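Local coordinates for TENA/THI-4 protein (Shewanella denitrificans OS217, PDB 3DDE) that is of unknown function but adopts an all-helical heme oxygenase-like fold and may carry out an iron-dependent redox reaction, at residues T16-I21 against Y144-P149; Y122-S125 against V131-L134. One frame throughout, in Å; residues are numbered along the deposited sequence.

Interaction 1: residues T16-I21 against Y144-P149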
loop_
_atom_site.group_PDB
_atom_site.type_symbol
_atom_site.label_atom_id
_atom_site.label_comp_id
_atom_site.label_asym_id
_atom_site.label_seq_id
_atom_site.Cartn_x
_atom_site.Cartn_y
_atom_site.Cartn_z
ATOM N N THR A 16 -27.104 -21.075 -9.024
ATOM C CA THR A 16 -28.248 -20.479 -8.341
ATOM C C THR A 16 -28.218 -18.958 -8.471
ATOM O O THR A 16 -29.253 -18.331 -8.676
ATOM C CB THR A 16 -28.283 -20.880 -6.850
ATOM O OG1 THR A 16 -28.602 -22.271 -6.741
ATOM C CG2 THR A 16 -29.335 -20.095 -6.100
HETATM N N MSE A 17 -27.034 -18.369 -8.357
HETATM C CA MSE A 17 -26.877 -16.913 -8.478
HETATM C C MSE A 17 -27.142 -16.382 -9.887
HETATM O O MSE A 17 -27.799 -15.351 -10.027
HETATM C CB MSE A 17 -25.492 -16.474 -8.007
HETATM C CG MSE A 17 -25.323 -16.635 -6.514
HETATM SE SE MSE A 17 -23.600 -16.106 -5.916
HETATM C CE MSE A 17 -23.648 -14.247 -6.309
ATOM N N TRP A 18 -26.619 -17.053 -10.915
ATOM C CA TRP A 18 -26.877 -16.637 -12.306
ATOM C C TRP A 18 -28.373 -16.702 -12.628
ATOM O O TRP A 18 -28.935 -15.797 -13.251
ATOM C CB TRP A 18 -26.079 -17.473 -13.313
ATOM C CG TRP A 18 -24.669 -17.026 -13.456
ATOM C CD1 TRP A 18 -23.544 -17.721 -13.123
ATOM C CD2 TRP A 18 -24.226 -15.759 -13.958
ATOM N NE1 TRP A 18 -22.423 -16.968 -13.397
ATOM C CE2 TRP A 18 -22.816 -15.760 -13.912
ATOM C CE3 TRP A 18 -24.885 -14.625 -14.453
ATOM C CZ2 TRP A 18 -22.050 -14.667 -14.338
ATOM C CZ3 TRP A 18 -24.126 -13.539 -14.875
ATOM C CH2 TRP A 18 -22.723 -13.568 -14.818
ATOM N N ASP A 19 -29.014 -17.772 -12.189
ATOM C CA ASP A 19 -30.444 -17.931 -12.394
ATOM C C ASP A 19 -31.214 -16.691 -11.916
ATOM O O ASP A 19 -32.109 -16.187 -12.595
ATOM C CB ASP A 19 -30.934 -19.160 -11.635
ATOM C CG ASP A 19 -32.422 -19.360 -11.761
ATOM O OD1 ASP A 19 -32.982 -19.018 -12.827
ATOM O OD2 ASP A 19 -33.023 -19.864 -10.794
ATOM N N SER A 20 -30.858 -16.215 -10.737
ATOM C CA SER A 20 -31.484 -15.042 -10.161
ATOM C C SER A 20 -31.175 -13.774 -10.961
ATOM O O SER A 20 -32.079 -12.997 -11.269
ATOM C CB SER A 20 -31.012 -14.884 -8.716
ATOM O OG SER A 20 -31.404 -13.634 -8.194
ATOM N N ILE A 21 -29.901 -13.580 -11.292
ATOM C CA ILE A 21 -29.438 -12.414 -12.055
ATOM C C ILE A 21 -30.110 -12.322 -13.427
ATOM O O ILE A 21 -30.561 -11.245 -13.830
ATOM C CB ILE A 21 -27.897 -12.461 -12.244
ATOM C CG1 ILE A 21 -27.177 -12.324 -10.898
ATOM C CG2 ILE A 21 -27.416 -11.340 -13.174
ATOM C CD1 ILE A 21 -25.674 -12.637 -10.963
ATOM N N TYR A 144 -18.954 -18.481 -19.264
ATOM C CA TYR A 144 -19.476 -18.613 -20.633
ATOM C C TYR A 144 -20.666 -19.589 -20.723
ATOM O O TYR A 144 -21.552 -19.410 -21.551
ATOM C CB TYR A 144 -18.339 -19.005 -21.596
ATOM C CG TYR A 144 -18.674 -18.833 -23.062
ATOM N N GLY A 145 -20.700 -20.590 -19.848
ATOM C CA GLY A 145 -21.792 -21.563 -19.829
ATOM C C GLY A 145 -23.159 -21.058 -19.375
ATOM O O GLY A 145 -24.154 -21.742 -19.570
ATOM N N TYR A 146 -23.218 -19.880 -18.754
ATOM C CA TYR A 146 -24.493 -19.299 -18.289
ATOM C C TYR A 146 -24.938 -18.104 -19.139
ATOM O O TYR A 146 -26.122 -17.939 -19.403
ATOM C CB TYR A 146 -24.373 -18.822 -16.837
ATOM C CG TYR A 146 -23.900 -19.861 -15.847
ATOM C CD1 TYR A 146 -24.796 -20.744 -15.247
ATOM C CD2 TYR A 146 -22.559 -19.939 -15.490
ATOM C CE1 TYR A 146 -24.359 -21.695 -14.327
ATOM C CE2 TYR A 146 -22.111 -20.880 -14.576
ATOM C CZ TYR A 146 -23.011 -21.754 -13.995
ATOM O OH TYR A 146 -22.547 -22.680 -13.084
ATOM N N ILE A 147 -23.986 -17.269 -19.551
ATOM C CA ILE A 147 -24.289 -16.049 -20.309
ATOM C C ILE A 147 -24.282 -16.209 -21.839
ATOM O O ILE A 147 -24.551 -15.244 -22.558
ATOM C CB ILE A 147 -23.331 -14.903 -19.866
ATOM C CG1 ILE A 147 -21.854 -15.260 -20.116
ATOM C CG2 ILE A 147 -23.544 -14.619 -18.397
ATOM C CD1 ILE A 147 -20.902 -14.085 -20.030
ATOM N N ASP A 148 -24.015 -17.425 -22.324
ATOM C CA ASP A 148 -23.944 -17.707 -23.764
ATOM C C ASP A 148 -25.211 -17.272 -24.537
ATOM O O ASP A 148 -25.096 -16.699 -25.626
ATOM C CB ASP A 148 -23.654 -19.197 -23.995
ATOM C CG ASP A 148 -23.269 -19.519 -25.439
ATOM O OD1 ASP A 148 -22.426 -18.804 -26.023
ATOM O OD2 ASP A 148 -23.781 -20.523 -25.969
ATOM N N PRO A 149 -26.417 -17.536 -23.987
ATOM C CA PRO A 149 -27.622 -17.100 -24.719
ATOM C C PRO A 149 -27.734 -15.574 -24.854
ATOM O O PRO A 149 -28.216 -15.090 -25.878
ATOM C CB PRO A 149 -28.784 -17.660 -23.879
ATOM C CG PRO A 149 -28.166 -18.656 -22.946
ATOM C CD PRO A 149 -26.757 -18.222 -22.728
#
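W18 and Y146 meet ring against ring where helix 7-24 passes the first turn of helix 144-157. The pyrrole part of the indole and the phenol ring form an offset stack, their centroids 4.4 Å apart and their planes 20° from parallel. The tightest approach is W18 CD1 to Y146 CD2, at 3.4 Å; CD1 lies over the phenol face, displaced toward the rim.

Y146 also presses its CB onto the indole, 4.0 Å from the centroid of the five-membered ring and nearly above it, a CH-pi contact. On that same face, further along, I147 CG2 sits 4.0 Å from the centroid of the six-membered ring. Chi1 of I147 is 60°, which sets CG2 anti to the carbonyl carbon and sends this methyl, rather than the longer CG1 branch, over the benzo ring. Two consecutive residues thus lie over the same face of W18, Y146 on the five-membered ring and I147 on the six-membered ring. I21 CD1, about a turn further along the same helix, lies over the opposite face, so the indole has neighbours above and below. With alanine at W18 the indole face is gone, and the Y146 ring and the I147 methyl would probably be left facing a gap between the helices.

Contact fades quickly away from this sandwich. T16, D19 and S20 on one helix and G145, D148 and P149 on the other are exposed, and the two segments bury just 168 Å² between them.

W18 is itself buried and also packs on L207 of helix 193-223, as M17 and I21 do. Y146 reaches V14 and A15 of helix 7-24, while I147 touches F168 of helix 166-189, so the stack joins helix 7-24, backed by helix 193-223, to the start of helix 144-157, which leans on helix 166-189.

Interaction 2: residues Y122-S125 against V131-L134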
loop_
_atom_site.group_PDB
_atom_site.type_symbol
_atom_site.label_atom_id
_atom_site.label_comp_id
_atom_site.label_asym_id
_atom_site.label_seq_id
_atom_site.Cartn_x
_atom_site.Cartn_y
_atom_site.Cartn_z
ATOM N N TYR A 122 -9.635 -5.066 -5.098
ATOM C CA TYR A 122 -8.310 -4.682 -4.535
ATOM C C TYR A 122 -8.254 -5.015 -3.049
ATOM O O TYR A 122 -7.257 -5.528 -2.556
ATOM C CB TYR A 122 -7.962 -3.196 -4.725
ATOM C CG TYR A 122 -7.383 -2.829 -6.062
ATOM C CD1 TYR A 122 -6.033 -3.020 -6.325
ATOM C CD2 TYR A 122 -8.163 -2.262 -7.055
ATOM C CE1 TYR A 122 -5.483 -2.680 -7.546
ATOM C CE2 TYR A 122 -7.627 -1.895 -8.259
ATOM C CZ TYR A 122 -6.283 -2.107 -8.513
ATOM O OH TYR A 122 -5.733 -1.754 -9.721
ATOM N N TRP A 123 -9.332 -4.732 -2.340
ATOM C CA TRP A 123 -9.397 -5.017 -0.900
ATOM C C TRP A 123 -9.193 -6.491 -0.583
ATOM O O TRP A 123 -8.392 -6.835 0.299
ATOM C CB TRP A 123 -10.740 -4.537 -0.345
ATOM C CG TRP A 123 -10.991 -4.788 1.094
ATOM C CD1 TRP A 123 -11.896 -5.640 1.619
ATOM C CD2 TRP A 123 -10.324 -4.175 2.202
ATOM N NE1 TRP A 123 -11.864 -5.576 2.997
ATOM C CE2 TRP A 123 -10.907 -4.678 3.372
ATOM C CE3 TRP A 123 -9.311 -3.213 2.314
ATOM C CZ2 TRP A 123 -10.482 -4.295 4.640
ATOM C CZ3 TRP A 123 -8.905 -2.815 3.578
ATOM C CH2 TRP A 123 -9.486 -3.358 4.721
ATOM N N ILE A 124 -9.908 -7.363 -1.283
ATOM C CA ILE A 124 -9.810 -8.791 -0.993
ATOM C C ILE A 124 -8.499 -9.391 -1.535
ATOM O O ILE A 124 -8.107 -10.504 -1.183
ATOM C CB ILE A 124 -11.116 -9.584 -1.385
ATOM C CG1 ILE A 124 -11.396 -9.580 -2.895
ATOM C CG2 ILE A 124 -12.320 -9.087 -0.573
ATOM C CD1 ILE A 124 -10.528 -10.578 -3.693
ATOM N N SER A 125 -7.812 -8.627 -2.363
ATOM C CA SER A 125 -6.524 -9.017 -2.907
ATOM C C SER A 125 -5.369 -8.550 -2.015
ATOM O O SER A 125 -4.338 -9.209 -1.930
ATOM C CB SER A 125 -6.363 -8.461 -4.320
ATOM O OG SER A 125 -7.362 -8.988 -5.179
ATOM N N VAL A 131 -5.919 -16.677 -0.302
ATOM C CA VAL A 131 -6.581 -17.618 -1.187
ATOM C C VAL A 131 -7.880 -17.083 -1.807
ATOM O O VAL A 131 -8.265 -17.474 -2.904
ATOM C CB VAL A 131 -6.939 -18.884 -0.356
ATOM C CG1 VAL A 131 -8.194 -19.535 -0.852
ATOM C CG2 VAL A 131 -5.756 -19.841 -0.290
ATOM N N GLN A 132 -8.514 -16.155 -1.105
ATOM C CA GLN A 132 -9.870 -15.715 -1.414
ATOM C C GLN A 132 -10.182 -15.154 -2.804
ATOM O O GLN A 132 -11.299 -15.330 -3.272
ATOM C CB GLN A 132 -10.345 -14.756 -0.318
ATOM C CG GLN A 132 -9.671 -13.395 -0.326
ATOM C CD GLN A 132 -10.037 -12.562 0.882
ATOM O OE1 GLN A 132 -10.920 -12.917 1.632
ATOM N NE2 GLN A 132 -9.352 -11.456 1.071
ATOM N N ARG A 133 -9.225 -14.504 -3.465
ATOM C CA ARG A 133 -9.471 -13.956 -4.793
ATOM C C ARG A 133 -9.771 -15.069 -5.819
ATOM O O ARG A 133 -10.413 -14.813 -6.837
ATOM C CB ARG A 133 -8.292 -13.103 -5.268
ATOM C CG ARG A 133 -8.610 -12.246 -6.478
ATOM C CD ARG A 133 -7.365 -11.761 -7.184
ATOM N NE ARG A 133 -7.715 -10.953 -8.355
ATOM C CZ ARG A 133 -8.064 -11.438 -9.539
ATOM N NH1 ARG A 133 -8.162 -12.750 -9.750
ATOM N NH2 ARG A 133 -8.366 -10.602 -10.518
ATOM N N LEU A 134 -9.308 -16.295 -5.558
ATOM C CA LEU A 134 -9.601 -17.437 -6.419
ATOM C C LEU A 134 -11.116 -17.653 -6.589
ATOM O O LEU A 134 -11.548 -18.238 -7.586
ATOM C CB LEU A 134 -8.940 -18.706 -5.883
ATOM C CG LEU A 134 -7.415 -18.830 -5.927
ATOM C CD1 LEU A 134 -6.960 -20.070 -5.166
ATOM C CD2 LEU A 134 -6.903 -18.865 -7.383
HETATM O O HOH W 1 -6.778 -13.079 -2.466
#
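The end of helix 112-126 and the turn leading into helix 134-141 form the connection between these two consecutive helices, and I124 and S125 meet Q132 and R133 across it. The amide of Q132 grips the carbonyl of I124: NE2 donates to I124 O at 2.7 Å, in the carbonyl plane and on a lone pair, though the N-H...O angle of 150° is somewhat bent and the oxygen lies 19° out of the amide plane of Q132. The CG of Q132 stands between its backbone N and carbonyl carbon (chi1 71°), and the chain then runs extended to bring NE2 up to the helix, where it also touches I124 CB at 3.6 Å.

A water gives the same carbonyl a second, longer bond. It donates to I124 O at 3.2 Å and accepts from R133 N at 3.0 Å, so that I124 O is tied directly to the Q132 side chain and, through the water, to the backbone N of R133.

Apolar contact fills in beside these bonds. I124 CD1 rests against R133 CB, 3.7 Å away, with the two side chains crossing at about a right angle. R133 then extends past S125, whose OG lies 3.4 Å from R133 CD and near the guanidinium plane at its edge. The polar ends look elsewhere: S125 OG bonds to L121 O in its own helix, and R133 NH2 to N58 OD1 of helix 55-65.

I124 and Q132 both pack on V202 of helix 193-223. Elsewhere on helix 112-126, Y122 and W123 stack on W123 and Y122 of the second subunit. A glutamine side chain and a bridging water, both holding a carbonyl near a helix C-terminus, help to tie the end of helix 112-126 to the turn that starts the next helix, in the all-helical heme oxygenase-like fold.

Interactions 1 and 2 lie in separate parts of the helical fold, their centres about 23 Å apart and their nearest atoms about 12 Å apart, without touching. Interaction 1 is long-range in sequence, joining helix 7-24 near the N-terminus to helix 144-157; interaction 2 is local, binding the end of helix 112-126 to the turn before helix 134-141. Both of its segments fall in the 122 residues that separate 16-21 from 144-149. Helix 193-223 is common to both, taking up W18 through L207 and I124 through V202. One long helix therefore receives both a distant N-terminal helix and the end of helix 112-126 with the turn after it; Y122 and W123 of that helix also meet the second subunit.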